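Local coordinates for AxyAgu115A (Amphibacillus xylanus NBRC 15112, PDB 6NPS), which belongs to glycoside hydrolase family 115 and probably acts as an alpha-glucuronidase, removing glucuronic acid side groups from arabinoglucuronoxylan, at residues P74-L79 against A112-G117; A83-T88 against V96-V101; M525-Y530 against K590-A595; W585-K590 against A606-A611. The protein carries 3 engineered substitutions. One frame throughout, in Å; residues are numbered along the deposited sequence.

Contact 1 of 4, residues P74-L79 against A112-G117; sequences PLLDEL and ALVIAG
Leu76 and Leu79, one helical turn apart on one flank of helix 74-81, meet Val114 and Ala116 of strand 109-117 through methyl groups alone. The two methyls of Leu76 divide the strand between them: CD1 rests 3.7 Å from Ala116 CB, while CD2 lies 3.7 Å from Val114 CG1 and remains close to the same alanine methyl. Leu76 and Val114 run past each other in opposite senses, so their contact is made alongside. Leu79 behaves differently, since its CD1 meets Val114 CG2 tip to tip at 3.7 Å. Val114 can serve both leucines because its first torsion (chi1 177°) sets CG1 anti to the backbone N and CG2 anti to the carbonyl carbon, one branch for each partner. All four residues are buried, and the interface is purely apolar.

Polar groups are dealt with elsewhere on the helix. The bond from Leu79 N to Leu75 O (2.9 Å) is an ordinary helical one, whereas Glu78 faces another way and forms a salt bridge with Arg57. Near the start of the helix, Ser73 OG bonds the backbone N of Leu76, and Glu25 OE1 that of Leu75.

Helix and strand segments are inclined at 111° to each other, with their axes 10.2 Å apart. Ile115 turns to the other face of the sheet, where it and Leu113 meet Leu130 of helix 120-133. The strand, lying between neighbours 64-69 and 97-106, is thus sandwiched between helix 74-81 and helix 120-133 in an alpha/beta/alpha arrangement.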
loop_
_atom_site.group_PDB
_atom_site.type_symbol
_atom_site.label_atom_id
_atom_site.label_comp_id
_atom_site.label_asym_id
_atom_site.label_seq_id
_atom_site.Cartn_x
_atom_site.Cartn_y
_atom_site.Cartn_z
ATOM N N PRO A 74 4.923 2.147 76.125
ATOM C CA PRO A 74 4.770 2.748 77.456
ATOM C C PRO A 74 5.178 4.216 77.479
ATOM O O PRO A 74 4.545 5.016 78.188
ATOM C CB PRO A 74 5.658 1.874 78.350
ATOM C CG PRO A 74 6.448 0.997 77.413
ATOM C CD PRO A 74 5.668 0.878 76.161
ATOM N N LEU A 75 6.207 4.596 76.691
ATOM C CA LEU A 75 6.659 5.989 76.657
ATOM C C LEU A 75 5.548 6.912 76.172
ATOM O O LEU A 75 5.318 7.985 76.748
ATOM C CB LEU A 75 7.892 6.143 75.746
ATOM C CG LEU A 75 8.590 7.529 75.776
ATOM C CD1 LEU A 75 8.633 8.187 77.151
ATOM C CD2 LEU A 75 9.987 7.511 75.155
ATOM N N LEU A 76 4.878 6.530 75.078
ATOM C CA LEU A 76 3.763 7.327 74.585
ATOM C C LEU A 76 2.704 7.523 75.649
ATOM O O LEU A 76 2.151 8.620 75.783
ATOM C CB LEU A 76 3.142 6.673 73.368
ATOM C CG LEU A 76 3.978 6.957 72.130
ATOM C CD1 LEU A 76 3.230 6.416 70.945
ATOM C CD2 LEU A 76 4.260 8.455 71.997
ATOM N N ASP A 77 2.413 6.473 76.421
ATOM C CA ASP A 77 1.455 6.605 77.508
ATOM C C ASP A 77 1.963 7.561 78.578
ATOM O O ASP A 77 1.185 8.352 79.127
ATOM C CB ASP A 77 1.152 5.234 78.100
ATOM C CG ASP A 77 0.271 4.398 77.186
ATOM O OD1 ASP A 77 -0.720 4.955 76.658
ATOM O OD2 ASP A 77 0.553 3.191 77.000
ATOM N N GLU A 78 3.256 7.498 78.906
ATOM C CA GLU A 78 3.801 8.423 79.904
ATOM C C GLU A 78 3.679 9.869 79.438
ATOM O O GLU A 78 3.282 10.750 80.209
ATOM C CB GLU A 78 5.267 8.114 80.195
ATOM C CG GLU A 78 5.545 6.879 80.997
ATOM C CD GLU A 78 7.027 6.536 81.005
ATOM O OE1 GLU A 78 7.366 5.350 80.789
ATOM O OE2 GLU A 78 7.849 7.455 81.207
ATOM N N LEU A 79 4.074 10.135 78.184
ATOM C CA LEU A 79 3.952 11.482 77.635
ATOM C C LEU A 79 2.514 11.970 77.702
ATOM O O LEU A 79 2.254 13.104 78.127
ATOM C CB LEU A 79 4.468 11.503 76.204
ATOM C CG LEU A 79 5.949 11.160 75.996
ATOM C CD1 LEU A 79 6.346 11.483 74.566
ATOM C CD2 LEU A 79 6.901 11.880 76.975
ATOM N N ALA A 112 12.304 16.748 71.958
ATOM C CA ALA A 112 12.094 15.522 71.220
ATOM C C ALA A 112 11.050 15.759 70.143
ATOM O O ALA A 112 10.097 16.535 70.315
ATOM C CB ALA A 112 11.648 14.362 72.130
ATOM N N LEU A 113 11.236 15.069 69.036
ATOM C CA LEU A 113 10.191 14.925 68.047
ATOM C C LEU A 113 9.420 13.649 68.388
ATOM O O LEU A 113 10.006 12.559 68.421
ATOM C CB LEU A 113 10.812 14.867 66.656
ATOM C CG LEU A 113 9.883 14.466 65.514
ATOM C CD1 LEU A 113 8.701 15.424 65.477
ATOM C CD2 LEU A 113 10.652 14.486 64.190
ATOM N N VAL A 114 8.122 13.765 68.668
ATOM C CA VAL A 114 7.313 12.587 68.987
ATOM C C VAL A 114 6.540 12.171 67.740
ATOM O O VAL A 114 5.911 13.006 67.075
ATOM C CB VAL A 114 6.367 12.848 70.173
ATOM C CG1 VAL A 114 5.493 11.622 70.428
ATOM C CG2 VAL A 114 7.184 13.151 71.416
ATOM N N ILE A 115 6.619 10.889 67.392
ATOM C CA ILE A 115 5.916 10.348 66.228
ATOM C C ILE A 115 5.051 9.205 66.758
ATOM O O ILE A 115 5.566 8.134 67.084
ATOM C CB ILE A 115 6.880 9.893 65.131
ATOM C CG1 ILE A 115 7.862 11.026 64.811
ATOM C CG2 ILE A 115 6.108 9.397 63.863
ATOM C CD1 ILE A 115 8.797 10.758 63.633
ATOM N N ALA A 116 3.751 9.457 66.915
ATOM C CA ALA A 116 2.807 8.492 67.479
ATOM C C ALA A 116 1.802 8.059 66.406
ATOM O O ALA A 116 1.006 8.877 65.941
ATOM C CB ALA A 116 2.083 9.092 68.683
ATOM N N GLY A 117 1.801 6.771 66.056
ATOM C CA GLY A 117 0.801 6.225 65.154
ATOM C C GLY A 117 -0.433 5.678 65.861
ATOM O O GLY A 117 -0.353 5.112 66.956
#

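Contact 2 of 4, residues A83-T88 against V96-V101; sequences ALIDLT and VFLFQV. Engineered in segment 83-88: Ala83 (natural residue Glu).
Ile85 meets Gln100 with its CG2 branch and Leu98 with CB and CG2, because chi1 of 58° sets CG2 anti to the carbonyl carbon and leaves CG1 between the backbone N and the carbonyl carbon. Gln100 answers with an extended chain, CG anti to the backbone N (chi1 -176°), which carries its amide out from the strand to the loop. OE1 of Gln100 then comes 3.5 Å from Ile85 CG2. The apolar pairing is between Ile85 CB and Leu98 CD2, 3.9 Å apart.

The polar link is indirect. One water accepts from Asp86 N at 2.8 Å and donates to Gln100 OE1 at 2.8 Å, tying the loop backbone to the strand. Were Gln100 cut back to an alanine, the water would probably lose its strand-side acceptor and the Ile85 CG2 methyl its cover.

Beyond the water the loop braces itself at Asp86 OD1: the bond from Thr88 N (3.2 Å) closes an Asx turn, and Thr88 OG1, at 2.6 Å, adds a second donor from the same face of the carboxylate.

The loop leaves helix 74-81 through a Schellman motif at Ala83, an engineered residue. Ile85 also packs on Leu76 of that helix. Strand 97-106 runs between 109-117 and 160-162; Leu98 and Gln100 also touch Lys160, while Phe97 and Phe99 face helix 120-133 on the other side of the sheet.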
loop_
_atom_site.group_PDB
_atom_site.type_symbol
_atom_site.label_atom_id
_atom_site.label_comp_id
_atom_site.label_asym_id
_atom_site.label_seq_id
_atom_site.Cartn_x
_atom_site.Cartn_y
_atom_site.Cartn_z
ATOM N N ALA A 83 0.640 14.965 79.890
ATOM C CA ALA A 83 -0.034 15.979 79.092
ATOM C C ALA A 83 0.940 16.741 78.191
ATOM O O ALA A 83 0.733 17.918 77.885
ATOM C CB ALA A 83 -0.836 16.945 79.984
ATOM N N LEU A 84 2.014 16.085 77.753
ATOM C CA LEU A 84 2.865 16.691 76.736
ATOM C C LEU A 84 2.360 16.416 75.330
ATOM O O LEU A 84 2.625 17.205 74.421
ATOM C CB LEU A 84 4.315 16.222 76.884
ATOM C CG LEU A 84 4.874 16.190 78.310
ATOM C CD1 LEU A 84 6.377 16.114 78.228
ATOM C CD2 LEU A 84 4.467 17.422 79.124
ATOM N N ILE A 85 1.631 15.318 75.143
ATOM C CA ILE A 85 0.909 15.005 73.921
ATOM C C ILE A 85 -0.528 14.674 74.323
ATOM O O ILE A 85 -0.836 14.445 75.498
ATOM C CB ILE A 85 1.535 13.833 73.139
ATOM C CG1 ILE A 85 1.584 12.568 74.007
ATOM C CG2 ILE A 85 2.951 14.193 72.614
ATOM C CD1 ILE A 85 2.125 11.323 73.254
ATOM N N ASP A 86 -1.415 14.662 73.330
ATOM C CA ASP A 86 -2.841 14.398 73.539
ATOM C C ASP A 86 -3.237 13.256 72.602
ATOM O O ASP A 86 -3.674 13.472 71.472
ATOM C CB ASP A 86 -3.677 15.657 73.306
ATOM C CG ASP A 86 -5.166 15.407 73.461
ATOM O OD1 ASP A 86 -5.548 14.282 73.849
ATOM O OD2 ASP A 86 -5.962 16.333 73.200
ATOM N N LEU A 87 -3.101 12.030 73.094
ATOM C CA LEU A 87 -3.373 10.859 72.272
ATOM C C LEU A 87 -4.849 10.697 71.930
ATOM O O LEU A 87 -5.167 9.914 71.025
ATOM C CB LEU A 87 -2.870 9.604 72.982
ATOM C CG LEU A 87 -1.352 9.446 73.043
ATOM C CD1 LEU A 87 -0.974 8.089 73.700
ATOM C CD2 LEU A 87 -0.715 9.628 71.644
ATOM N N THR A 88 -5.765 11.397 72.603
ATOM C CA THR A 88 -7.153 11.283 72.163
ATOM C C THR A 88 -7.353 11.862 70.768
ATOM O O THR A 88 -8.350 11.549 70.116
ATOM C CB THR A 88 -8.102 11.975 73.129
ATOM O OG1 THR A 88 -7.883 13.388 73.051
ATOM C CG2 THR A 88 -7.860 11.480 74.563
ATOM N N VAL A 96 -3.515 7.068 61.044
ATOM C CA VAL A 96 -3.253 8.472 61.349
ATOM C C VAL A 96 -2.003 8.577 62.232
ATOM O O VAL A 96 -1.696 7.662 63.004
ATOM C CB VAL A 96 -4.507 9.065 62.064
ATOM C CG1 VAL A 96 -4.143 10.213 62.967
ATOM C CG2 VAL A 96 -5.558 9.488 61.033
ATOM N N PHE A 97 -1.310 9.724 62.200
ATOM C CA PHE A 97 -0.226 9.897 63.163
ATOM C C PHE A 97 -0.210 11.318 63.700
ATOM O O PHE A 97 -0.789 12.241 63.120
ATOM C CB PHE A 97 1.146 9.534 62.553
ATOM C CG PHE A 97 1.505 10.366 61.373
ATOM C CD1 PHE A 97 2.168 11.574 61.540
ATOM C CD2 PHE A 97 1.167 9.957 60.096
ATOM C CE1 PHE A 97 2.503 12.357 60.431
ATOM C CE2 PHE A 97 1.497 10.723 58.993
ATOM C CZ PHE A 97 2.166 11.932 59.167
ATOM N N LEU A 98 0.440 11.455 64.847
ATOM C CA LEU A 98 0.773 12.727 65.469
ATOM C C LEU A 98 2.271 12.928 65.322
ATOM O O LEU A 98 3.053 11.997 65.545
ATOM C CB LEU A 98 0.377 12.710 66.948
ATOM C CG LEU A 98 0.926 13.801 67.867
ATOM C CD1 LEU A 98 0.208 15.146 67.612
ATOM C CD2 LEU A 98 0.773 13.366 69.317
ATOM N N PHE A 99 2.671 14.144 64.933
ATOM C CA PHE A 99 4.061 14.477 64.637
ATOM C C PHE A 99 4.273 15.786 65.396
ATOM O O PHE A 99 3.784 16.842 64.973
ATOM C CB PHE A 99 4.237 14.608 63.116
ATOM C CG PHE A 99 5.648 14.808 62.643
ATOM C CD1 PHE A 99 6.400 13.722 62.196
ATOM C CD2 PHE A 99 6.183 16.098 62.558
ATOM C CE1 PHE A 99 7.693 13.907 61.698
ATOM C CE2 PHE A 99 7.480 16.317 62.068
ATOM C CZ PHE A 99 8.239 15.208 61.636
ATOM N N GLN A 100 4.930 15.728 66.553
ATOM C CA GLN A 100 4.888 16.867 67.454
ATOM C C GLN A 100 6.215 17.015 68.179
ATOM O O GLN A 100 6.762 16.027 68.679
ATOM C CB GLN A 100 3.750 16.702 68.472
ATOM C CG GLN A 100 3.601 17.888 69.374
ATOM C CD GLN A 100 2.439 17.743 70.339
ATOM O OE1 GLN A 100 1.794 16.698 70.394
ATOM N NE2 GLN A 100 2.179 18.793 71.118
ATOM N N VAL A 101 6.700 18.273 68.291
ATOM C CA VAL A 101 7.894 18.573 69.077
ATOM C C VAL A 101 7.456 18.882 70.491
ATOM O O VAL A 101 6.459 19.593 70.699
ATOM C CB VAL A 101 8.694 19.744 68.469
ATOM C CG1 VAL A 101 9.818 20.177 69.379
ATOM C CG2 VAL A 101 9.225 19.368 67.094
HETATM O O HOH W 1 -0.901 16.294 71.104
#

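Contact 3 of 4, residues M525-Y530 against K590-A595; sequences MNVDVY and KNKYAA
The carboxylate of Asp528 receives Lys592 NZ at OD2, nearly in line with its C-O bond and 2.7 Å away, in a hydrogen-bonded salt bridge. The amide of Asn526 is met in its carbonyl plane: Val527 N donates to a lone pair of Asn526 OD1 at 2.6 Å, with a C=O...donor angle of 101°. The side chains of Asp528 and Lys592 cross at about a right angle. Lys592 runs straight from the helix as far as CE and bends only at its last torsion (chi4 -99°), which swings NZ over to OD2.

Residues Asn526 to Val529 form a type II beta turn, with Asp528 at its third position in a left-handed backbone conformation (phi 68°). Just before it, Val527 CG2 lies 4.3 Å from Lys592 CD, a loose apolar touch beside the ion pair. A methionine in place of Lys592 would probably leave the Asp528 carboxylate without this counter-charge.

The turn lies along helix 564-596, where Val527 also touches Asn588 and Met525 packs on Trp585. Lys590, on another side of the helix, pairs instead with Asp539 of helix 537-558.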
loop_
_atom_site.group_PDB
_atom_site.type_symbol
_atom_site.label_atom_id
_atom_site.label_comp_id
_atom_site.label_asym_id
_atom_site.label_seq_id
_atom_site.Cartn_x
_atom_site.Cartn_y
_atom_site.Cartn_z
ATOM N N MET A 525 1.907 2.604 17.871
ATOM C CA MET A 525 2.338 3.656 16.950
ATOM C C MET A 525 2.902 3.007 15.689
ATOM O O MET A 525 3.467 1.907 15.724
ATOM C CB MET A 525 3.358 4.553 17.652
ATOM C CG MET A 525 3.762 5.873 16.918
ATOM S SD MET A 525 2.457 6.831 16.103
ATOM C CE MET A 525 3.482 8.030 15.263
ATOM N N ASN A 526 2.630 3.615 14.537
ATOM C CA ASN A 526 3.023 2.986 13.296
ATOM C C ASN A 526 2.974 4.026 12.190
ATOM O O ASN A 526 2.715 5.203 12.426
ATOM C CB ASN A 526 2.116 1.805 12.938
ATOM C CG ASN A 526 2.867 0.712 12.183
ATOM O OD1 ASN A 526 3.364 0.932 11.062
ATOM N ND2 ASN A 526 3.011 -0.461 12.816
ATOM N N VAL A 527 3.225 3.571 10.973
ATOM C CA VAL A 527 3.252 4.503 9.862
ATOM C C VAL A 527 1.827 4.879 9.465
ATOM O O VAL A 527 0.901 4.063 9.549
ATOM C CB VAL A 527 4.039 3.864 8.702
ATOM C CG1 VAL A 527 3.245 2.730 8.108
ATOM C CG2 VAL A 527 4.356 4.910 7.678
ATOM N N ASP A 528 1.620 6.152 9.114
ATOM C CA ASP A 528 0.328 6.629 8.639
ATOM C C ASP A 528 -0.754 6.628 9.718
ATOM O O ASP A 528 -1.940 6.710 9.404
ATOM C CB ASP A 528 -0.154 5.822 7.421
ATOM C CG ASP A 528 0.759 6.009 6.193
ATOM O OD1 ASP A 528 1.352 7.100 6.043
ATOM O OD2 ASP A 528 0.880 5.058 5.383
ATOM N N VAL A 529 -0.400 6.543 10.992
ATOM C CA VAL A 529 -1.375 6.907 12.022
ATOM C C VAL A 529 -1.662 8.396 11.925
ATOM O O VAL A 529 -2.800 8.824 11.716
ATOM C CB VAL A 529 -0.861 6.490 13.409
ATOM C CG1 VAL A 529 -1.741 7.063 14.518
ATOM C CG2 VAL A 529 -0.781 4.893 13.461
ATOM N N TYR A 530 -0.616 9.199 12.016
ATOM C CA TYR A 530 -0.684 10.614 11.672
ATOM C C TYR A 530 -0.524 10.772 10.159
ATOM O O TYR A 530 0.213 10.021 9.515
ATOM C CB TYR A 530 0.435 11.393 12.357
ATOM C CG TYR A 530 0.296 11.496 13.854
ATOM C CD1 TYR A 530 0.634 10.415 14.682
ATOM C CD2 TYR A 530 -0.171 12.688 14.450
ATOM C CE1 TYR A 530 0.487 10.493 16.056
ATOM C CE2 TYR A 530 -0.301 12.795 15.828
ATOM C CZ TYR A 530 0.038 11.693 16.620
ATOM O OH TYR A 530 -0.088 11.752 17.985
ATOM N N LYS A 590 6.727 10.219 6.398
ATOM C CA LYS A 590 7.219 11.160 5.381
ATOM C C LYS A 590 8.033 10.445 4.311
ATOM O O LYS A 590 7.893 10.750 3.118
ATOM C CB LYS A 590 8.055 12.255 6.032
ATOM C CG LYS A 590 7.254 13.174 6.977
ATOM C CD LYS A 590 8.197 14.187 7.658
ATOM C CE LYS A 590 8.896 14.973 6.619
ATOM N NZ LYS A 590 8.735 16.395 6.945
ATOM N N ASN A 591 8.847 9.455 4.724
ATOM C CA ASN A 591 9.681 8.695 3.794
ATOM C C ASN A 591 8.826 7.977 2.767
ATOM O O ASN A 591 9.057 8.073 1.552
ATOM C CB ASN A 591 10.538 7.689 4.582
ATOM C CG ASN A 591 11.071 6.548 3.707
ATOM O OD1 ASN A 591 10.674 5.380 3.880
ATOM N ND2 ASN A 591 11.954 6.880 2.748
ATOM N N LYS A 592 7.834 7.236 3.248
ATOM C CA LYS A 592 6.943 6.497 2.368
ATOM C C LYS A 592 6.196 7.425 1.415
ATOM O O LYS A 592 6.017 7.101 0.243
ATOM C CB LYS A 592 5.956 5.712 3.222
ATOM C CG LYS A 592 4.935 4.870 2.481
ATOM C CD LYS A 592 4.093 4.083 3.517
ATOM C CE LYS A 592 2.953 3.286 2.891
ATOM N NZ LYS A 592 1.654 3.998 3.011
ATOM N N TYR A 593 5.690 8.549 1.923
ATOM C CA TYR A 593 4.896 9.462 1.099
ATOM C C TYR A 593 5.761 10.107 0.014
ATOM O O TYR A 593 5.340 10.233 -1.146
ATOM C CB TYR A 593 4.260 10.530 2.005
ATOM C CG TYR A 593 3.481 11.617 1.285
ATOM C CD1 TYR A 593 2.108 11.492 1.060
ATOM C CD2 TYR A 593 4.118 12.759 0.820
ATOM C CE1 TYR A 593 1.380 12.508 0.413
ATOM C CE2 TYR A 593 3.405 13.775 0.154
ATOM C CZ TYR A 593 2.035 13.633 -0.046
ATOM O OH TYR A 593 1.331 14.624 -0.703
ATOM N N ALA A 594 6.962 10.552 0.382
ATOM C CA ALA A 594 7.860 11.139 -0.610
ATOM C C ALA A 594 8.291 10.107 -1.639
ATOM O O ALA A 594 8.455 10.424 -2.834
ATOM C CB ALA A 594 9.085 11.726 0.088
ATOM N N ALA A 595 8.432 8.856 -1.225
ATOM C CA ALA A 595 8.904 7.843 -2.169
ATOM C C ALA A 595 7.855 7.502 -3.229
ATOM O O ALA A 595 8.210 7.255 -4.382
ATOM C CB ALA A 595 9.329 6.575 -1.435
#

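Contact 4 of 4, residues W585-K590 against A606-A611; sequences WLLNGK and AEQVKA
Asn588, whose CB touches Val609 across the contact, donates from its amide ND2 to the backbone O of Val654, so this amide NH2 finds its partner outside the two helices. What it offers the opposing helix is its backbone and CB. Val609 CG2 presses on the peptide link between Leu587 and Asn588: it comes 3.4 Å from Asn588 N and 3.6 Å from Leu587 C. The same methyl stands 3.7 Å from Leu587 CB and 4.0 Å from Asn588 CB, wedged into the helix surface where these two side chains depart. With chi1 at 173°, Val609 holds CG1 anti to the backbone N and CG2 anti to the carbonyl carbon, and it is CG2 that is turned into the opposing helix.

Helices 564-596 and 601-629 follow one another in the chain and pack here as an antiparallel helical hairpin. Their segment axes approach to 8.7 Å, and their directions differ by 161°; the CA atoms of Asn588 and Val609 are the nearest pair across the segments, 6.0 Å apart.

Further round the interface, Leu587 and Gln608 cross at about a right angle. CD1 of Leu587 lies 3.9 Å from Gln608 CB, and CD2 lies near the amide OE1 of Gln608. Leu587 is buried, also touching Leu605 and Cys612 of the second helix, whereas Gln608 belongs to the exposed border. Beyond Val609, Leu655 of strand 655-657 adds apolar cover. On other sides of the first helix, Leu586 packs on helix 537-558 and Trp585 meets the loop residues Met525 and Asn526.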
loop_
_atom_site.group_PDB
_atom_site.type_symbol
_atom_site.label_atom_id
_atom_site.label_comp_id
_atom_site.label_asym_id
_atom_site.label_seq_id
_atom_site.Cartn_x
_atom_site.Cartn_y
_atom_site.Cartn_z
ATOM N N TRP A 585 8.532 6.661 13.535
ATOM C CA TRP A 585 7.365 6.336 12.722
ATOM C C TRP A 585 6.868 7.529 11.916
ATOM O O TRP A 585 6.355 7.354 10.811
ATOM C CB TRP A 585 6.249 5.811 13.612
ATOM C CG TRP A 585 6.498 4.382 14.072
ATOM C CD1 TRP A 585 6.671 3.956 15.357
ATOM C CD2 TRP A 585 6.555 3.222 13.242
ATOM N NE1 TRP A 585 6.831 2.588 15.380
ATOM C CE2 TRP A 585 6.771 2.111 14.095
ATOM C CE3 TRP A 585 6.443 3.014 11.847
ATOM C CZ2 TRP A 585 6.877 0.798 13.616
ATOM C CZ3 TRP A 585 6.554 1.715 11.367
ATOM C CH2 TRP A 585 6.760 0.613 12.255
ATOM N N LEU A 586 6.899 8.726 12.504
ATOM C CA LEU A 586 6.499 9.926 11.793
ATOM C C LEU A 586 7.420 10.186 10.600
ATOM O O LEU A 586 6.939 10.511 9.511
ATOM C CB LEU A 586 6.498 11.119 12.745
ATOM C CG LEU A 586 5.426 11.050 13.834
ATOM C CD1 LEU A 586 5.722 12.137 14.852
ATOM C CD2 LEU A 586 4.085 11.237 13.254
ATOM N N LEU A 587 8.739 10.041 10.788
ATOM C CA LEU A 587 9.674 10.122 9.655
ATOM C C LEU A 587 9.425 9.033 8.624
ATOM O O LEU A 587 9.612 9.250 7.416
ATOM C CB LEU A 587 11.132 10.047 10.164
ATOM C CG LEU A 587 11.595 11.243 10.982
ATOM C CD1 LEU A 587 12.899 10.896 11.630
ATOM C CD2 LEU A 587 11.802 12.566 10.072
ATOM N N ASN A 588 9.091 7.814 9.076
ATOM C CA ASN A 588 8.779 6.745 8.138
ATOM C C ASN A 588 7.564 7.115 7.283
ATOM O O ASN A 588 7.511 6.789 6.083
ATOM C CB ASN A 588 8.546 5.427 8.928
ATOM C CG ASN A 588 8.352 4.201 8.041
ATOM O OD1 ASN A 588 7.689 3.242 8.459
ATOM N ND2 ASN A 588 8.961 4.187 6.855
ATOM N N GLY A 589 6.569 7.761 7.889
ATOM C CA GLY A 589 5.440 8.257 7.111
ATOM C C GLY A 589 5.853 9.275 6.049
ATOM O O GLY A 589 5.400 9.200 4.909
ATOM N N LYS A 590 6.727 10.219 6.398
ATOM C CA LYS A 590 7.219 11.160 5.381
ATOM C C LYS A 590 8.033 10.445 4.311
ATOM O O LYS A 590 7.893 10.750 3.118
ATOM C CB LYS A 590 8.055 12.255 6.032
ATOM C CG LYS A 590 7.254 13.174 6.977
ATOM C CD LYS A 590 8.197 14.187 7.658
ATOM C CE LYS A 590 8.896 14.973 6.619
ATOM N NZ LYS A 590 8.735 16.395 6.945
ATOM N N ALA A 606 14.781 8.024 4.850
ATOM C CA ALA A 606 14.964 6.618 5.222
ATOM C C ALA A 606 16.151 6.451 6.167
ATOM O O ALA A 606 16.096 5.662 7.129
ATOM C CB ALA A 606 15.171 5.756 3.972
ATOM N N GLU A 607 17.254 7.143 5.875
ATOM C CA GLU A 607 18.417 7.086 6.752
ATOM C C GLU A 607 18.084 7.635 8.135
ATOM O O GLU A 607 18.578 7.112 9.140
ATOM C CB GLU A 607 19.591 7.850 6.134
ATOM C CG GLU A 607 20.023 7.273 4.788
ATOM C CD GLU A 607 20.518 5.820 4.851
ATOM O OE1 GLU A 607 20.295 5.078 3.872
ATOM O OE2 GLU A 607 21.138 5.415 5.861
ATOM N N GLN A 608 17.220 8.648 8.212
ATOM C CA GLN A 608 16.811 9.167 9.521
ATOM C C GLN A 608 15.965 8.145 10.291
ATOM O O GLN A 608 16.101 8.023 11.514
ATOM C CB GLN A 608 16.074 10.497 9.341
ATOM C CG GLN A 608 17.059 11.595 8.950
ATOM C CD GLN A 608 16.378 12.894 8.586
ATOM O OE1 GLN A 608 15.191 12.925 8.290
ATOM N NE2 GLN A 608 17.143 13.988 8.603
ATOM N N VAL A 609 15.108 7.389 9.594
ATOM C CA VAL A 609 14.332 6.342 10.255
ATOM C C VAL A 609 15.261 5.290 10.831
ATOM O O VAL A 609 15.138 4.897 11.999
ATOM C CB VAL A 609 13.313 5.739 9.272
ATOM C CG1 VAL A 609 12.600 4.504 9.918
ATOM C CG2 VAL A 609 12.287 6.799 8.823
ATOM N N LYS A 610 16.229 4.860 10.026
ATOM C CA LYS A 610 17.217 3.871 10.439
ATOM C C LYS A 610 17.974 4.321 11.684
ATOM O O LYS A 610 18.236 3.524 12.604
ATOM C CB LYS A 610 18.189 3.636 9.273
ATOM C CG LYS A 610 18.689 2.242 9.068
ATOM C CD LYS A 610 19.806 2.163 7.979
ATOM C CE LYS A 610 19.451 2.928 6.721
ATOM N NZ LYS A 610 20.430 2.633 5.583
ATOM N N ALA A 611 18.346 5.604 11.733
ATOM C CA ALA A 611 19.095 6.098 12.899
ATOM C C ALA A 611 18.243 6.108 14.166
ATOM O O ALA A 611 18.769 5.895 15.265
ATOM C CB ALA A 611 19.631 7.504 12.633
#

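Overall arrangement
The four contacts form two pairs on opposite sides of the chain's centre, with contacts 1 and 3 about 66 Å apart between centres. Contacts 1 and 2 share one sheet, whose strands 109-117 and 97-106 are neighbours joined by probable backbone hydrogen bonds such as Val114 N to Gln100 O (2.6 Å). Contact 1 is buried and wholly apolar; contact 2, nested within its loop, is partly open and adds a water bridge. Contacts 3 and 4 both use helix 564-596 and share Lys590. The surface contact relies on a salt bridge, the buried one on methyl packing between helices. Val527 CG2 to Gly589 CA, at 3.6 Å, joins these two.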